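Local coordinates for uncharacterized ParM protein (Staphylococcus aureus, PDB 3JS6) that probably forms actin-like filaments, as a ParM member of the actin ATPase superfamily, that drive segregation of the pSK41 plasmid, at residues 126-129 / 130-134; 323-326 / 327-330. All blocks are in the same frame, centred on the assembly; numbering follows the deposited sequence.

Contact 1: 126-129 / 130-134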
loop_
_atom_site.group_PDB
_atom_site.type_symbol
_atom_site.label_atom_id
_atom_site.label_comp_id
_atom_site.label_asym_id
_atom_site.label_seq_id
_atom_site.Cartn_x
_atom_site.Cartn_y
_atom_site.Cartn_z
ATOM N N GLY A 126 9.833 -13.486 6.688
ATOM C CA GLY A 126 10.269 -14.615 7.487
ATOM C C GLY A 126 11.741 -14.473 7.807
ATOM O O GLY A 126 12.285 -15.179 8.651
ATOM N N THR A 127 12.388 -13.539 7.120
ATOM C CA THR A 127 13.803 -13.287 7.299
ATOM C C THR A 127 14.055 -12.393 8.501
ATOM O O THR A 127 13.165 -12.170 9.327
ATOM C CB THR A 127 14.392 -12.586 6.069
ATOM O OG1 THR A 127 14.016 -11.206 6.088
ATOM C CG2 THR A 127 13.870 -13.228 4.788
ATOM N N ASP A 128 15.282 -11.882 8.580
ATOM C CA ASP A 128 15.689 -10.992 9.656
ATOM C C ASP A 128 15.045 -9.621 9.451
ATOM O O ASP A 128 15.026 -8.791 10.358
ATOM C CB ASP A 128 17.210 -10.843 9.672
ATOM C CG ASP A 128 17.748 -10.238 8.391
ATOM O OD1 ASP A 128 17.508 -10.821 7.307
ATOM O OD2 ASP A 128 18.411 -9.179 8.468
ATOM N N LYS A 129 14.548 -9.383 8.241
ATOM C CA LYS A 129 13.885 -8.123 7.920
ATOM C C LYS A 129 12.593 -8.036 8.725
ATOM O O LYS A 129 12.279 -6.999 9.291
ATOM C CB LYS A 129 13.582 -8.051 6.423
ATOM C CG LYS A 129 14.658 -7.363 5.576
ATOM C CD LYS A 129 16.056 -7.620 6.088
ATOM C CE LYS A 129 17.098 -6.893 5.239
ATOM N NZ LYS A 129 17.122 -7.400 3.841
ATOM N N GLN A 130 11.854 -9.134 8.778
ATOM C CA GLN A 130 10.615 -9.156 9.533
ATOM C C GLN A 130 10.887 -8.836 11.001
ATOM O O GLN A 130 10.108 -8.122 11.637
ATOM C CB GLN A 130 9.908 -10.513 9.410
ATOM C CG GLN A 130 8.581 -10.548 10.169
ATOM C CD GLN A 130 7.747 -11.795 9.904
ATOM O OE1 GLN A 130 6.613 -11.909 10.382
ATOM N NE2 GLN A 130 8.297 -12.729 9.148
ATOM N N ALA A 131 11.993 -9.341 11.544
ATOM C CA ALA A 131 12.333 -9.060 12.941
ATOM C C ALA A 131 12.595 -7.571 13.160
ATOM O O ALA A 131 12.128 -6.992 14.134
ATOM C CB ALA A 131 13.557 -9.859 13.360
ATOM N N LYS A 132 13.355 -6.949 12.268
ATOM C CA LYS A 132 13.637 -5.528 12.411
ATOM C C LYS A 132 12.411 -4.648 12.152
ATOM O O LYS A 132 12.283 -3.594 12.751
ATOM C CB LYS A 132 14.774 -5.120 11.470
ATOM C CG LYS A 132 16.131 -5.669 11.919
ATOM C CD LYS A 132 17.285 -5.228 11.010
ATOM C CE LYS A 132 17.110 -5.736 9.592
ATOM N NZ LYS A 132 18.290 -5.384 8.746
ATOM N N PHE A 133 11.516 -5.070 11.262
ATOM C CA PHE A 133 10.324 -4.256 10.972
ATOM C C PHE A 133 9.408 -4.333 12.191
ATOM O O PHE A 133 8.892 -3.319 12.657
ATOM C CB PHE A 133 9.612 -4.806 9.743
ATOM C CG PHE A 133 8.491 -3.935 9.225
ATOM C CD1 PHE A 133 7.560 -4.470 8.335
ATOM C CD2 PHE A 133 8.413 -2.589 9.547
ATOM C CE1 PHE A 133 6.564 -3.680 7.767
ATOM C CE2 PHE A 133 7.429 -1.784 8.987
ATOM C CZ PHE A 133 6.502 -2.330 8.095
ATOM N N GLU A 134 9.208 -5.541 12.713
ATOM C CA GLU A 134 8.356 -5.696 13.877
ATOM C C GLU A 134 8.951 -4.922 15.048
ATOM O O GLU A 134 8.218 -4.424 15.904
ATOM C CB GLU A 134 8.153 -7.190 14.210
ATOM C CG GLU A 134 8.853 -7.701 15.461
ATOM C CD GLU A 134 8.257 -7.175 16.767
ATOM O OE1 GLU A 134 7.032 -7.347 16.995
ATOM O OE2 GLU A 134 9.028 -6.599 17.568
#
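Asp128 and Lys132, one turn apart on the helix, meet through both backbone and side chain. Lys132 N gives its hydrogen to Asp128 O at 3.1 Å, with the donor tilted 26° out of the carbonyl plane. Beyond this bond the two side chains run alongside each other in the same direction, and Asp128 OD2 faces Lys132 NZ at 3.8 Å, a long salt bridge. With CG of Asp128 set between its backbone N and carbonyl carbon (chi1 61°), the carboxylate stands out beside the helix, where the Lys132 chain, bent at chi3, brings NZ back to it. Lys132 NZ has a stronger partner in Asp88 and so is within reach of two carboxylates, which would be expected to favour its charged form.

Lys129 runs beside Lys132 as well, its CE 4.0 Å from Lys132 NZ; its own ammonium turns off to a weak bond with the carbonyl of Asn84. Its backbone O receives Phe133 N at 2.9 Å, and Phe133 CB rests against the same oxygen. On another side of the turn, Gln130 CB packs on Thr127 O, which also takes a weak bond from Gln130 N.

Further out, Thr127 sets the start of the helix. Its OG1 accepts from Lys129 N at 2.9 Å and donates to the carbonyl of Glu124, so two bonds fix the hydroxyl. Gly126, just before it, has backbone angles at which a side chain would collide with the preceding carbonyl. Gln130 and Phe133 lean on Met120 of strand 111-120, and the Phe133 ring meets that of Tyr87. This is a threonine N-cap, opening the surface helix 128-137 that follows strand 111-120 in the N-terminal domain of an actin-like fold.

Contact 2: 323-326 / 327-330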
loop_
_atom_site.group_PDB
_atom_site.type_symbol
_atom_site.label_atom_id
_atom_site.label_comp_id
_atom_site.label_asym_id
_atom_site.label_seq_id
_atom_site.Cartn_x
_atom_site.Cartn_y
_atom_site.Cartn_z
ATOM N N GLN A 323 -6.397 0.967 -4.262
ATOM C CA GLN A 323 -5.264 1.482 -3.500
ATOM C C GLN A 323 -5.363 1.083 -2.025
ATOM O O GLN A 323 -4.346 0.869 -1.368
ATOM C CB GLN A 323 -5.181 3.012 -3.625
ATOM C CG GLN A 323 -6.471 3.721 -3.226
ATOM C CD GLN A 323 -6.537 5.180 -3.666
ATOM O OE1 GLN A 323 -7.597 5.815 -3.580
ATOM N NE2 GLN A 323 -5.408 5.719 -4.131
ATOM N N PHE A 324 -6.580 0.972 -1.508
ATOM C CA PHE A 324 -6.762 0.589 -0.107
ATOM C C PHE A 324 -7.015 -0.914 0.177
ATOM O O PHE A 324 -7.235 -1.316 1.336
ATOM C CB PHE A 324 -7.873 1.450 0.490
ATOM C CG PHE A 324 -7.498 2.915 0.610
ATOM C CD1 PHE A 324 -7.996 3.860 -0.288
ATOM C CD2 PHE A 324 -6.614 3.328 1.597
ATOM C CE1 PHE A 324 -7.611 5.216 -0.202
ATOM C CE2 PHE A 324 -6.217 4.680 1.698
ATOM C CZ PHE A 324 -6.719 5.622 0.793
ATOM N N SER A 325 -6.979 -1.739 -0.864
ATOM C CA SER A 325 -7.212 -3.181 -0.708
ATOM C C SER A 325 -6.321 -3.843 0.331
ATOM O O SER A 325 -6.815 -4.595 1.172
ATOM C CB SER A 325 -7.030 -3.925 -2.040
ATOM O OG SER A 325 -8.240 -3.967 -2.773
ATOM N N ASN A 326 -5.013 -3.596 0.258
ATOM C CA ASN A 326 -4.085 -4.193 1.226
ATOM C C ASN A 326 -4.468 -3.785 2.650
ATOM O O ASN A 326 -4.610 -4.633 3.533
ATOM C CB ASN A 326 -2.640 -3.741 0.956
ATOM C CG ASN A 326 -1.954 -4.551 -0.163
ATOM O OD1 ASN A 326 -0.960 -4.112 -0.744
ATOM N ND2 ASN A 326 -2.474 -5.725 -0.444
ATOM N N VAL A 327 -4.644 -2.480 2.869
ATOM C CA VAL A 327 -4.994 -1.997 4.196
ATOM C C VAL A 327 -6.311 -2.577 4.720
ATOM O O VAL A 327 -6.409 -2.896 5.901
ATOM C CB VAL A 327 -5.026 -0.455 4.197
ATOM C CG1 VAL A 327 -5.810 0.058 5.368
ATOM C CG2 VAL A 327 -3.599 0.068 4.274
ATOM N N ARG A 328 -7.327 -2.696 3.865
ATOM C CA ARG A 328 -8.598 -3.259 4.310
ATOM C C ARG A 328 -8.367 -4.709 4.691
ATOM O O ARG A 328 -9.020 -5.213 5.592
ATOM C CB ARG A 328 -9.691 -3.194 3.219
ATOM C CG ARG A 328 -10.185 -1.752 2.864
ATOM C CD ARG A 328 -11.415 -1.769 1.943
ATOM N NE ARG A 328 -11.159 -2.383 0.643
ATOM C CZ ARG A 328 -10.777 -1.764 -0.470
ATOM N NH1 ARG A 328 -10.589 -0.456 -0.510
ATOM N NH2 ARG A 328 -10.558 -2.484 -1.555
ATOM N N GLY A 329 -7.443 -5.386 4.008
ATOM C CA GLY A 329 -7.174 -6.775 4.345
ATOM C C GLY A 329 -6.420 -6.879 5.661
ATOM O O GLY A 329 -6.747 -7.719 6.509
ATOM N N TYR A 330 -5.402 -6.041 5.839
ATOM C CA TYR A 330 -4.611 -6.054 7.074
ATOM C C TYR A 330 -5.509 -5.689 8.256
ATOM O O TYR A 330 -5.357 -6.236 9.349
ATOM C CB TYR A 330 -3.461 -5.031 7.033
ATOM C CG TYR A 330 -2.479 -5.181 5.886
ATOM C CD1 TYR A 330 -1.734 -4.079 5.452
ATOM C CD2 TYR A 330 -2.277 -6.414 5.255
ATOM C CE1 TYR A 330 -0.800 -4.183 4.419
ATOM C CE2 TYR A 330 -1.342 -6.535 4.211
ATOM C CZ TYR A 330 -0.609 -5.413 3.805
ATOM O OH TYR A 330 0.327 -5.506 2.795
HETATM O O HOH W 1 -3.453 -0.706 0.813
#
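Backbone hydrogen bonds make the first turn of the helix: Arg328 N to Phe324 O (2.9 Å), Gly329 N to Ser325 O (3.0 Å) and Tyr330 N to Asn326 O (2.8 Å). Val327 N instead donates to a water at 3.0 Å, which also lies within bonding distance of Gln323 O.

Asn326 O, besides accepting from Tyr330 N, stands 3.2 Å above the plane of the Tyr330 ring, displaced toward its rim. The Asn326 side chain runs alongside the ring in the same direction, its amide plane only 14° from the ring plane, with Asn326 CB 3.9 Å from Tyr330 CZ.

Bent at chi3 (-63°), the Arg328 chain folds back along the helix start and lays one guanidinium face over the peptide joining Phe324 and Ser325; Arg328 NH1 also reaches Phe324 CB at 3.5 Å. The guanidinium is held by a salt bridge from NH2 to Asp169 and a bond from NH1 to the carbonyl of Asp321. Asp169 also bonds Ser325 OG, so one carboxylate ties down both side chains.

Val327 packs on Ala8 and Asp10 of strand 4-11 and on Lys17 and Lys19 of strand 15-20, Asn326 and Tyr330 touch Asp10, and Asp169 brings in helix 162-169.

Contacts 1 and 2 open two separate helices, 128-137 and 325-342, with centres about 21 Å apart and nearest atoms about 8 Å apart. They do not touch, yet they address adjacent strands of one sheet: contact 1 packs on strand 111-120, contact 2 on strand 4-11, and these strands run parallel as a neighbouring pair. Contact 1 lies at the surface, its centre about 18 Å from that of the chain, whereas contact 2 is buried, its centre about 7 Å from it. Contact 2 also lies against the hairpin of strands 4-11 and 15-20, whose turn in actin relatives binds nucleotide phosphates; the present structure is the apo form.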